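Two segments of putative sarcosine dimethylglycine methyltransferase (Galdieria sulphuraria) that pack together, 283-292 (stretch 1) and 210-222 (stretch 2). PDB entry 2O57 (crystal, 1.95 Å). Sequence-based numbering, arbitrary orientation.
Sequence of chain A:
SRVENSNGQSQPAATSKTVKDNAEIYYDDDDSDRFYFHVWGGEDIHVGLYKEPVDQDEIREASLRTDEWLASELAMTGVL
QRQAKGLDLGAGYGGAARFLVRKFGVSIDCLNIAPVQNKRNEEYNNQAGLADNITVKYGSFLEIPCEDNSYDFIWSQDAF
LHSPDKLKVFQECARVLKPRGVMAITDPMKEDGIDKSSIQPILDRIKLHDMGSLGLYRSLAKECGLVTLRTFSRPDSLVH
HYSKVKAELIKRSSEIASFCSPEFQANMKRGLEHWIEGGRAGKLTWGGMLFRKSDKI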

# COMPACT_ATOMS: atom_id res chain seq x y z
N LYS A 283 3.36 13.61 10.88
CA LYS A 283 4.35 12.96 11.75
C LYS A 283 4.13 11.44 11.90
O LYS A 283 5.07 10.71 12.13
CB LYS A 283 4.38 13.56 13.15
CG LYS A 283 4.65 15.08 13.17
CD LYS A 283 4.95 15.51 14.58
CE LYS A 283 5.38 16.97 14.62
NZ LYS A 283 4.30 17.73 15.33
N LEU A 284 2.88 11.01 11.81
CA LEU A 284 2.49 9.63 12.12
C LEU A 284 1.77 9.02 10.94
O LEU A 284 1.11 9.72 10.16
CB LEU A 284 1.59 9.58 13.35
CG LEU A 284 2.14 10.24 14.62
CD1 LEU A 284 1.07 10.12 15.75
CD2 LEU A 284 3.41 9.56 15.08
N THR A 285 1.86 7.71 10.82
CA THR A 285 1.14 7.01 9.75
C THR A 285 0.71 5.61 10.17
O THR A 285 1.03 5.16 11.25
CB THR A 285 1.99 6.96 8.42
OG1 THR A 285 1.18 6.47 7.36
CG2 THR A 285 3.26 6.09 8.54
N TRP A 286 -0.05 4.94 9.32
CA TRP A 286 -0.36 3.54 9.55
C TRP A 286 0.35 2.79 8.45
O TRP A 286 0.04 2.98 7.28
CB TRP A 286 -1.88 3.28 9.52
CG TRP A 286 -2.25 1.80 9.72
CD1 TRP A 286 -1.88 0.99 10.78
CD2 TRP A 286 -3.03 1.00 8.85
NE1 TRP A 286 -2.36 -0.27 10.59
CE2 TRP A 286 -3.11 -0.29 9.43
CE3 TRP A 286 -3.70 1.25 7.64
CZ2 TRP A 286 -3.82 -1.34 8.84
CZ3 TRP A 286 -4.42 0.20 7.05
CH2 TRP A 286 -4.46 -1.09 7.66
N GLY A 287 1.32 1.96 8.83
CA GLY A 287 2.22 1.29 7.90
C GLY A 287 1.79 -0.13 7.64
O GLY A 287 1.17 -0.76 8.49
N GLY A 288 2.11 -0.64 6.46
CA GLY A 288 1.84 -2.05 6.14
C GLY A 288 3.06 -2.55 5.38
O GLY A 288 3.65 -1.79 4.60
N MSE A 289 3.46 -3.81 5.61
CA MSE A 289 4.62 -4.37 4.91
C MSE A 289 4.51 -5.87 4.69
O MSE A 289 3.91 -6.57 5.48
CB MSE A 289 5.91 -4.12 5.69
CG MSE A 289 5.99 -2.75 6.34
SE MSE A 289 7.49 -2.45 7.51
CE MSE A 289 8.96 -2.38 6.19
N LEU A 290 5.12 -6.35 3.61
CA LEU A 290 5.29 -7.78 3.42
C LEU A 290 6.76 -8.07 3.21
O LEU A 290 7.48 -7.33 2.51
CB LEU A 290 4.48 -8.29 2.24
CG LEU A 290 3.01 -8.63 2.52
CD1 LEU A 290 2.16 -7.29 2.48
CD2 LEU A 290 2.65 -9.54 1.41
N PHE A 291 7.20 -9.15 3.83
CA PHE A 291 8.59 -9.58 3.76
C PHE A 291 8.62 -11.01 3.30
O PHE A 291 7.65 -11.75 3.49
CB PHE A 291 9.23 -9.56 5.15
CG PHE A 291 9.13 -8.24 5.87
CD1 PHE A 291 10.08 -7.24 5.66
CD2 PHE A 291 8.12 -8.02 6.80
CE1 PHE A 291 10.01 -6.02 6.35
CE2 PHE A 291 8.05 -6.82 7.51
CZ PHE A 291 8.99 -5.82 7.28
N ARG A 292 9.74 -11.42 2.72
CA ARG A 292 9.97 -12.84 2.51
C ARG A 292 11.32 -13.24 3.11
O ARG A 292 12.29 -12.49 3.03
CB ARG A 292 9.90 -13.20 1.03
CG ARG A 292 9.99 -14.71 0.76
CD ARG A 292 10.02 -15.10 -0.72
NE ARG A 292 8.80 -14.82 -1.48
CZ ARG A 292 7.70 -15.57 -1.54
NH1 ARG A 292 7.56 -16.72 -0.83
NH2 ARG A 292 6.71 -15.17 -2.32
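Stretch 2, residues 210-222: DMGSLGLYRSLAK

This is an apolar helix-on-strand contact, made by side chains packing on one another and on backbone, with no hydrogen bond passing between the two stretches. Residues 284-292 form an extended strand that continues later in the chain. Stretch 2 begins as an extended segment, Asp 210 to Ser 213, and turns into a helix at Leu 214. The helix runs through Lys 222 and also continues later in the chain. Strand and helix run in nearly the same direction. Their axes cross at -24° and approach to 9.9 Å.

The register follows from this shared direction. The CA of Gly 287 lies 6.7 Å from the CA of Leu 214, at the start of the helix. Further along, the CA of Phe 291 lies 7.8 Å from the CA of Ala 221. Four steps along the strand go with seven along the helix, because a strand rises much more per residue than a helix.

The helix start is well defined. Ser 213 is the N-cap, with chi1 in p, and its OG accepts a weak capping bond from Leu 216 N at 3.3 Å. The first helical backbone bond runs from Tyr 217 N to Ser 213 O, 2.9 Å. Just before this, Met 211 N donates to Asp 210 OD1 at 2.5 Å.

Met 289 is the centre of the contact and has the largest covered area of any residue in either stretch. It is a selenomethionine, and its CA-to-CB bond points toward the helix. Its CG lies 3.5 Å from Leu 214 CD2, and its SE lies 3.4 Å from Tyr 217 CB. The CE reaches the helix backbone, 3.5 Å from Leu 214 O and 3.7 Å from Arg 218 N. The SE also sits at the edge of the Tyr 217 ring, 5.1 Å from SE to the ring centroid. The end of the Tyr 217 side chain leads away from the strand.

Leu 214 starts sideways, but its end comes nearer to the strand. Its CD2 lies 4.3 Å from Gly 287 CA and 3.9 Å from Gly 288 O. A CB on Gly 287 would point toward the helix and lie only 3.3 Å from Leu 214 CD2, a tight fit. The bare glycine leaves this space to the leucine methyl.

Phe 291 also points toward the helix. Its CE1 lies 3.4 Å from Ala 221 CB and 4.1 Å from Tyr 217 O. The ring meets the alanine methyl obliquely. Trp 286, Leu 290 and Arg 292 do not reach stretch 2.

At the other end, the contact extends beyond the helix. Leu 284 CD2 meets the SE of Met 211, also a selenomethionine, at 3.8 Å. Met 211 is fully extended, with chi1, chi2 and chi3 all t. In all, 381 Å² is buried, both sides summed.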

# COMPACT_ATOMS: atom_id res chain seq x y z
N ASP A 210 10.40 5.22 21.81
CA ASP A 210 10.36 5.63 20.41
C ASP A 210 9.37 4.70 19.67
O ASP A 210 8.73 3.81 20.27
CB ASP A 210 11.77 5.61 19.78
CG ASP A 210 11.86 6.46 18.49
OD1 ASP A 210 10.82 6.85 17.90
OD2 ASP A 210 12.99 6.74 18.05
N MSE A 211 9.23 4.93 18.37
CA MSE A 211 8.19 4.29 17.59
C MSE A 211 8.82 3.57 16.40
O MSE A 211 9.90 3.94 15.97
CB MSE A 211 7.25 5.38 17.09
CG MSE A 211 5.87 4.90 16.87
SE MSE A 211 4.63 6.32 16.58
CE MSE A 211 3.30 5.19 16.14
N GLY A 212 8.13 2.55 15.89
CA GLY A 212 8.50 1.94 14.61
C GLY A 212 8.31 2.89 13.44
O GLY A 212 7.63 3.90 13.57
N SER A 213 8.95 2.58 12.31
CA SER A 213 8.75 3.30 11.03
C SER A 213 9.11 2.32 9.90
O SER A 213 9.81 1.30 10.14
CB SER A 213 9.66 4.54 10.94
OG SER A 213 11.01 4.13 10.99
N LEU A 214 8.61 2.61 8.69
CA LEU A 214 8.88 1.74 7.55
C LEU A 214 10.37 1.55 7.31
O LEU A 214 10.81 0.44 7.02
CB LEU A 214 8.19 2.28 6.28
CG LEU A 214 6.65 2.25 6.25
CD1 LEU A 214 6.13 2.99 5.02
CD2 LEU A 214 6.12 0.77 6.26
N GLY A 215 11.15 2.63 7.45
CA GLY A 215 12.60 2.55 7.21
C GLY A 215 13.28 1.67 8.25
O GLY A 215 14.14 0.84 7.90
N LEU A 216 12.90 1.83 9.52
CA LEU A 216 13.51 1.01 10.58
C LEU A 216 13.17 -0.48 10.41
O LEU A 216 14.05 -1.34 10.47
CB LEU A 216 13.10 1.46 11.98
CG LEU A 216 13.58 0.60 13.17
CD1 LEU A 216 15.11 0.51 13.32
CD2 LEU A 216 12.94 1.20 14.46
N TYR A 217 11.88 -0.77 10.23
CA TYR A 217 11.44 -2.16 10.04
C TYR A 217 12.14 -2.82 8.85
O TYR A 217 12.54 -3.98 8.92
CB TYR A 217 9.92 -2.21 9.89
CG TYR A 217 9.16 -2.00 11.21
CD1 TYR A 217 9.83 -1.62 12.38
CD2 TYR A 217 7.79 -2.18 11.28
CE1 TYR A 217 9.12 -1.42 13.60
CE2 TYR A 217 7.08 -2.01 12.48
CZ TYR A 217 7.76 -1.61 13.64
OH TYR A 217 7.02 -1.44 14.82
N ARG A 218 12.29 -2.08 7.75
CA ARG A 218 12.99 -2.63 6.57
C ARG A 218 14.44 -2.99 6.89
O ARG A 218 14.94 -4.06 6.48
CB ARG A 218 12.93 -1.63 5.41
CG ARG A 218 13.68 -2.06 4.13
CD ARG A 218 13.31 -1.09 2.96
NE ARG A 218 13.89 0.23 3.22
CZ ARG A 218 13.87 1.26 2.38
NH1 ARG A 218 13.28 1.17 1.19
NH2 ARG A 218 14.45 2.39 2.74
N SER A 219 15.12 -2.09 7.62
CA SER A 219 16.51 -2.27 8.02
C SER A 219 16.68 -3.47 8.95
O SER A 219 17.55 -4.31 8.76
CB SER A 219 17.02 -1.00 8.73
OG SER A 219 18.32 -1.24 9.24
N LEU A 220 15.84 -3.53 9.98
CA LEU A 220 15.84 -4.67 10.92
C LEU A 220 15.52 -5.97 10.20
O LEU A 220 16.22 -6.96 10.37
CB LEU A 220 14.86 -4.45 12.08
CG LEU A 220 15.14 -3.28 13.05
CD1 LEU A 220 13.97 -3.13 14.05
CD2 LEU A 220 16.47 -3.52 13.80
N ALA A 221 14.46 -5.96 9.40
CA ALA A 221 14.09 -7.18 8.68
C ALA A 221 15.28 -7.65 7.80
O ALA A 221 15.59 -8.84 7.74
CB ALA A 221 12.88 -6.94 7.82
N LYS A 222 15.94 -6.72 7.11
CA LYS A 222 17.02 -7.09 6.19
C LYS A 222 18.19 -7.72 6.92
O LYS A 222 18.73 -8.70 6.47
CB LYS A 222 17.51 -5.89 5.38
CG LYS A 222 18.69 -6.18 4.43
CD LYS A 222 19.08 -4.89 3.71
CE LYS A 222 20.44 -5.01 2.98
NZ LYS A 222 20.59 -3.86 2.04